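PDB 4H61: mediator of RNA polymerase II transcription subunit 6 from Schizosaccharomyces pombe, which acts as a subunit of the Mediator complex, a coactivator that conveys signals from gene-specific regulators to the RNA polymerase II transcription machinery. Local coordinates for residues Thr69-Val74 with Ile86-Arg91. Sequence-based numbering, arbitrary orientation.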
loop_
_atom_site.group_PDB
_atom_site.type_symbol
_atom_site.label_atom_id
_atom_site.label_comp_id
_atom_site.label_asym_id
_atom_site.label_seq_id
_atom_site.Cartn_x
_atom_site.Cartn_y
_atom_site.Cartn_z
ATOM N N THR A 69 7.088 -1.650 11.947
ATOM C CA THR A 69 7.416 -2.888 11.233
ATOM C C THR A 69 6.180 -3.774 11.112
ATOM O O THR A 69 5.334 -3.808 12.011
ATOM C CB THR A 69 8.553 -3.674 11.927
ATOM O OG1 THR A 69 8.150 -4.060 13.247
ATOM C CG2 THR A 69 9.800 -2.827 12.040
ATOM N N GLY A 70 6.068 -4.483 9.992
ATOM C CA GLY A 70 4.915 -5.326 9.738
ATOM C C GLY A 70 4.296 -5.071 8.381
ATOM O O GLY A 70 4.845 -4.306 7.578
ATOM N N ILE A 71 3.155 -5.714 8.121
ATOM C CA ILE A 71 2.422 -5.516 6.867
ATOM C C ILE A 71 2.034 -4.045 6.651
ATOM O O ILE A 71 1.535 -3.378 7.565
ATOM C CB ILE A 71 1.145 -6.389 6.812
ATOM C CG1 ILE A 71 1.501 -7.872 6.944
ATOM C CG2 ILE A 71 0.371 -6.147 5.527
ATOM C CD1 ILE A 71 2.577 -8.309 6.016
ATOM N N GLN A 72 2.273 -3.538 5.446
ATOM C CA GLN A 72 1.954 -2.149 5.127
ATOM C C GLN A 72 1.392 -2.046 3.724
ATOM O O GLN A 72 1.747 -2.834 2.843
ATOM C CB GLN A 72 3.192 -1.245 5.237
ATOM C CG GLN A 72 3.888 -1.273 6.591
ATOM C CD GLN A 72 4.994 -0.217 6.729
ATOM O OE1 GLN A 72 5.629 0.190 5.743
ATOM N NE2 GLN A 72 5.224 0.229 7.966
ATOM N N PHE A 73 0.517 -1.068 3.523
ATOM C CA PHE A 73 0.010 -0.749 2.196
ATOM C C PHE A 73 0.407 0.673 1.833
ATOM O O PHE A 73 0.163 1.610 2.594
ATOM C CB PHE A 73 -1.509 -0.896 2.150
ATOM C CG PHE A 73 -1.978 -2.305 2.366
ATOM C CD1 PHE A 73 -2.021 -3.205 1.307
ATOM C CD2 PHE A 73 -2.357 -2.738 3.629
ATOM C CE1 PHE A 73 -2.444 -4.507 1.502
ATOM C CE2 PHE A 73 -2.784 -4.047 3.835
ATOM C CZ PHE A 73 -2.829 -4.931 2.771
ATOM N N VAL A 74 1.034 0.836 0.676
ATOM C CA VAL A 74 1.441 2.159 0.239
ATOM C C VAL A 74 1.074 2.373 -1.217
ATOM O O VAL A 74 0.932 1.417 -1.988
ATOM C CB VAL A 74 2.962 2.394 0.427
ATOM C CG1 VAL A 74 3.368 2.149 1.871
ATOM C CG2 VAL A 74 3.765 1.502 -0.513
ATOM N N ILE A 86 -1.139 0.144 -5.740
ATOM C CA ILE A 86 -0.893 -0.046 -4.317
ATOM C C ILE A 86 -0.030 -1.269 -4.095
ATOM O O ILE A 86 -0.198 -2.276 -4.778
ATOM C CB ILE A 86 -2.222 -0.220 -3.562
ATOM C CG1 ILE A 86 -3.064 1.051 -3.692
ATOM C CG2 ILE A 86 -1.984 -0.557 -2.103
ATOM C CD1 ILE A 86 -4.439 0.921 -3.120
ATOM N N GLN A 87 0.898 -1.178 -3.147
ATOM C CA GLN A 87 1.785 -2.290 -2.841
ATOM C C GLN A 87 1.655 -2.744 -1.396
ATOM O O GLN A 87 1.735 -1.932 -0.468
ATOM C CB GLN A 87 3.227 -1.885 -3.114
ATOM C CG GLN A 87 4.257 -2.776 -2.462
ATOM C CD GLN A 87 5.665 -2.417 -2.887
ATOM O OE1 GLN A 87 5.954 -2.328 -4.081
ATOM N NE2 GLN A 87 6.550 -2.194 -1.912
ATOM N N LYS A 88 1.437 -4.044 -1.215
ATOM C CA LYS A 88 1.497 -4.667 0.102
ATOM C C LYS A 88 2.950 -5.028 0.343
ATOM O O LYS A 88 3.593 -5.626 -0.520
ATOM C CB LYS A 88 0.604 -5.916 0.151
ATOM C CG LYS A 88 0.766 -6.822 1.383
ATOM C CD LYS A 88 -0.597 -7.409 1.765
ATOM C CE LYS A 88 -0.576 -8.887 2.137
ATOM N NZ LYS A 88 -0.796 -9.784 0.965
ATOM N N GLN A 89 3.473 -4.650 1.504
ATOM C CA GLN A 89 4.872 -4.904 1.813
ATOM C C GLN A 89 5.070 -5.240 3.291
ATOM O O GLN A 89 4.310 -4.800 4.151
ATOM C CB GLN A 89 5.717 -3.687 1.442
ATOM C CG GLN A 89 5.646 -2.545 2.458
ATOM C CD GLN A 89 6.144 -1.220 1.899
ATOM O OE1 GLN A 89 6.319 -1.067 0.689
ATOM N NE2 GLN A 89 6.377 -0.256 2.786
ATOM N N ASN A 90 6.081 -6.041 3.587
ATOM C CA ASN A 90 6.432 -6.279 4.962
ATOM C C ASN A 90 7.637 -5.430 5.303
ATOM O O ASN A 90 8.731 -5.671 4.800
ATOM C CB ASN A 90 6.754 -7.747 5.197
ATOM C CG ASN A 90 7.130 -8.032 6.642
ATOM O OD1 ASN A 90 6.745 -7.292 7.556
ATOM N ND2 ASN A 90 7.898 -9.095 6.856
ATOM N N ARG A 91 7.446 -4.431 6.154
ATOM C CA ARG A 91 8.543 -3.539 6.491
ATOM C C ARG A 91 9.395 -4.118 7.612
ATOM O O ARG A 91 8.915 -4.326 8.725
ATOM C CB ARG A 91 8.008 -2.159 6.864
ATOM C CG ARG A 91 9.071 -1.211 7.352
ATOM C CD ARG A 91 8.681 0.228 7.101
ATOM N NE ARG A 91 9.847 0.959 6.638
ATOM C CZ ARG A 91 9.959 1.507 5.437
ATOM N NH1 ARG A 91 8.952 1.442 4.578
ATOM N NH2 ARG A 91 11.077 2.143 5.109
#
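The side-chain amides of Gln72 and Gln89 lie nearly coplanar, their planes 28° apart. Gln89 NE2 donates to Gln72 OE1 over 3.1 Å, in the plane of both amides. Gln72 OE1 also sits at the edge of the Arg91 guanidinium, in its plane, but no hydrogen bond forms there. Instead the Arg91 aliphatic chain packs on the Gln72 amide, with Arg91 CB 3.6 Å from Gln72 CD. The Phe73 ring meets Ile86 CG2 at its edge, near its plane. Lys88 runs beside the ring, pointing the same way, and approaches it obliquely, with Lys88 CD 3.4 Å and CB 3.6 Å from Phe73 CE1.

The backbones form two neighbouring antiparallel strands of a beta hairpin. Gly70 with Arg91, Gln72 with Gln89 and Val74 with Gln87 are the hydrogen-bonded pairs. Gly70 has phi 129° and psi -174°, where a CB would jam against the carbonyl O of Thr69, which calls for glycine. Ile71 and Phe73 share one face with Lys88 and Asn90.

On the opposite face the amides continue as a chain. Gln87 NE2 donates to Gln89 OE1 over 2.8 Å, and Val74 CG2 lies 3.8 Å from that same oxygen. Gln72 NE2 bonds Leu65 O and Asn43 OD1, while Arg91 NE bonds Asn93 O. Strand 97-106 flanks 86-91 on its other side.

Two bonds thus link three buried, uncharged amides, and Gln89 uses both NE2 and OE1. This short chain runs along 86-91 and crosses to 69-74, joining Gln72 and Gln89, whose backbones are also hydrogen-bonded.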